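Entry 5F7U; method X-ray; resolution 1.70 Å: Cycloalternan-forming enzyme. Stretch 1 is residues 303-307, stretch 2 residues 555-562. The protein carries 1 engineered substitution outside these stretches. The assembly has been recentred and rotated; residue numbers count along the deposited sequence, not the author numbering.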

# COMPACT_ATOMS: atom_id res chain seq x y z
N SER A 303 -11.40 -13.14 -10.59
CA SER A 303 -12.08 -12.67 -11.80
C SER A 303 -11.79 -11.20 -11.99
O SER A 303 -11.73 -10.45 -11.01
N ASP A 304 -11.68 -10.79 -13.24
CA ASP A 304 -11.53 -9.38 -13.56
C ASP A 304 -12.85 -8.65 -13.71
O ASP A 304 -12.85 -7.43 -13.80
N PHE A 305 -13.98 -9.38 -13.72
CA PHE A 305 -15.29 -8.70 -13.76
C PHE A 305 -15.51 -7.87 -12.49
O PHE A 305 -14.94 -8.17 -11.45
N HIS A 306 -16.32 -6.82 -12.61
CA HIS A 306 -16.74 -6.07 -11.42
C HIS A 306 -17.39 -7.00 -10.38
O HIS A 306 -18.19 -7.88 -10.72
N SER A 307 -17.02 -6.80 -9.12
CA SER A 307 -17.68 -7.46 -8.01
C SER A 307 -18.04 -6.40 -6.95
O SER A 307 -17.42 -5.31 -6.88
N GLY A 555 -15.86 -5.43 -22.64
CA GLY A 555 -15.62 -4.30 -21.74
C GLY A 555 -15.87 -4.58 -20.27
O GLY A 555 -15.20 -4.00 -19.42
N GLN A 556 -16.84 -5.43 -19.96
CA GLN A 556 -17.09 -5.77 -18.55
C GLN A 556 -15.91 -6.47 -17.91
O GLN A 556 -15.55 -6.18 -16.78
N GLU A 557 -15.34 -7.41 -18.65
CA GLU A 557 -14.24 -8.20 -18.14
C GLU A 557 -12.94 -7.40 -18.13
O GLU A 557 -12.09 -7.58 -17.26
N MET A 558 -12.80 -6.53 -19.11
CA MET A 558 -11.52 -5.86 -19.34
C MET A 558 -11.34 -4.55 -18.62
O MET A 558 -10.18 -4.12 -18.48
N ARG A 559 -12.41 -3.90 -18.17
CA ARG A 559 -12.23 -2.60 -17.52
C ARG A 559 -11.17 -2.62 -16.39
O ARG A 559 -10.25 -1.79 -16.40
N ASN A 560 -11.28 -3.57 -15.45
CA ASN A 560 -10.34 -3.59 -14.33
C ASN A 560 -8.94 -4.07 -14.74
O ASN A 560 -7.93 -3.65 -14.17
N ARG A 561 -8.92 -4.95 -15.74
CA ARG A 561 -7.68 -5.57 -16.23
C ARG A 561 -6.83 -4.64 -17.08
O ARG A 561 -5.59 -4.67 -17.01
N TYR A 562 -7.49 -3.85 -17.92
CA TYR A 562 -6.80 -2.97 -18.87
C TYR A 562 -5.64 -2.16 -18.27
O TYR A 562 -4.53 -2.19 -18.83

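Four waters line this contact, and no direct backbone hydrogen bond joins the loop to the helix; water does that work. Water 2 donates to Asp-304 O and Gln-556 O, both at 2.7 Å, and accepts from Asn-560 N at 2.9 Å, so it sits between two carbonyls and the amide one helical turn on. Water 4 extends the pattern, donating to Gln-556 O and accepting from His-306 N, each 2.8 Å away.

The direct polar lock is Asp-304, which points toward the helix with chi1 in m. Its carboxylate meets the guanidinium of Arg-561 edge-on in a two-point salt bridge: Arg-561 NE to Asp-304 OD2 and Arg-561 NH2 to Asp-304 OD1 are both 2.9 Å. Arg-561 (t, p, p) bends its chain to present that edge.

Phe-305 supplies the apolar half. Its CB points sideways, yet the m rotamer brings the ring end nearer the helix, where Glu-557 lies over one face: Glu-557 CG is 3.9 Å from the ring centroid, a CH-pi contact. Extended t, t, Glu-557 thus spends its methylenes on the ring, while its OE2 accepts from water 3 at 3.0 Å; that water also accepts from Asp-304 N at 2.9 Å. Asn-560 (m) points toward the loop and donates ND2 to water 1 at 3.0 Å.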

# COMPACT_ATOMS: atom_id res chain seq x y z
CB SER A 303 -13.60 -12.81 -11.64
OG SER A 303 -14.25 -12.40 -12.85
CB ASP A 304 -10.69 -9.22 -14.84
CG ASP A 304 -9.23 -9.60 -14.63
OD1 ASP A 304 -8.75 -9.46 -13.49
OD2 ASP A 304 -8.58 -10.03 -15.61
CB PHE A 305 -16.44 -9.70 -13.89
CG PHE A 305 -16.57 -10.33 -15.26
CD1 PHE A 305 -17.18 -9.65 -16.31
CD2 PHE A 305 -16.11 -11.63 -15.49
CE1 PHE A 305 -17.30 -10.24 -17.57
CE2 PHE A 305 -16.26 -12.23 -16.75
CZ PHE A 305 -16.83 -11.53 -17.80
CB HIS A 306 -17.72 -4.98 -11.83
CG HIS A 306 -18.52 -4.44 -10.69
ND1 HIS A 306 -19.86 -4.74 -10.52
CD2 HIS A 306 -18.18 -3.64 -9.66
CE1 HIS A 306 -20.30 -4.14 -9.43
NE2 HIS A 306 -19.31 -3.46 -8.89
CB SER A 307 -16.79 -8.55 -7.39
OG SER A 307 -15.50 -8.05 -7.04
CB GLN A 556 -18.32 -6.65 -18.40
CG GLN A 556 -19.61 -5.89 -18.60
CD GLN A 556 -20.76 -6.84 -18.75
OE1 GLN A 556 -20.93 -7.46 -19.80
NE2 GLN A 556 -21.56 -6.99 -17.70
CB GLU A 557 -14.07 -9.47 -18.97
CG GLU A 557 -13.27 -10.53 -18.22
CD GLU A 557 -13.33 -11.89 -18.85
OE1 GLU A 557 -13.88 -12.05 -19.96
OE2 GLU A 557 -12.80 -12.83 -18.22
CB MET A 558 -11.28 -5.67 -20.84
CG MET A 558 -10.72 -6.92 -21.52
SD MET A 558 -9.11 -7.45 -20.90
CE MET A 558 -8.07 -6.01 -21.21
CB ARG A 559 -13.53 -1.97 -17.01
CG ARG A 559 -13.22 -0.64 -16.33
CD ARG A 559 -14.44 0.13 -15.95
NE ARG A 559 -14.09 1.34 -15.22
CZ ARG A 559 -13.88 2.54 -15.76
NH1 ARG A 559 -13.94 2.74 -17.09
NH2 ARG A 559 -13.58 3.56 -14.95
CB ASN A 560 -10.86 -4.46 -13.18
CG ASN A 560 -12.09 -3.85 -12.50
OD1 ASN A 560 -12.40 -2.66 -12.67
ND2 ASN A 560 -12.78 -4.65 -11.69
CB ARG A 561 -8.01 -6.88 -16.99
CG ARG A 561 -6.81 -7.62 -17.62
CD ARG A 561 -5.66 -7.88 -16.65
NE ARG A 561 -6.10 -8.58 -15.43
CZ ARG A 561 -5.37 -8.70 -14.33
NH1 ARG A 561 -4.15 -8.16 -14.25
NH2 ARG A 561 -5.87 -9.35 -13.29
CB TYR A 562 -7.80 -2.04 -19.58
CG TYR A 562 -7.11 -1.21 -20.64
CD1 TYR A 562 -6.92 -1.71 -21.94
CD2 TYR A 562 -6.65 0.09 -20.35
CE1 TYR A 562 -6.27 -0.95 -22.90
CE2 TYR A 562 -6.00 0.86 -21.31
CZ TYR A 562 -5.82 0.34 -22.58
OH TYR A 562 -5.17 1.09 -23.55
O HOH W 1 -11.78 -7.22 -10.52
O HOH W 2 -13.59 -5.24 -15.12
O HOH W 3 -11.56 -12.56 -15.50
O HOH W 4 -17.67 -6.15 -15.02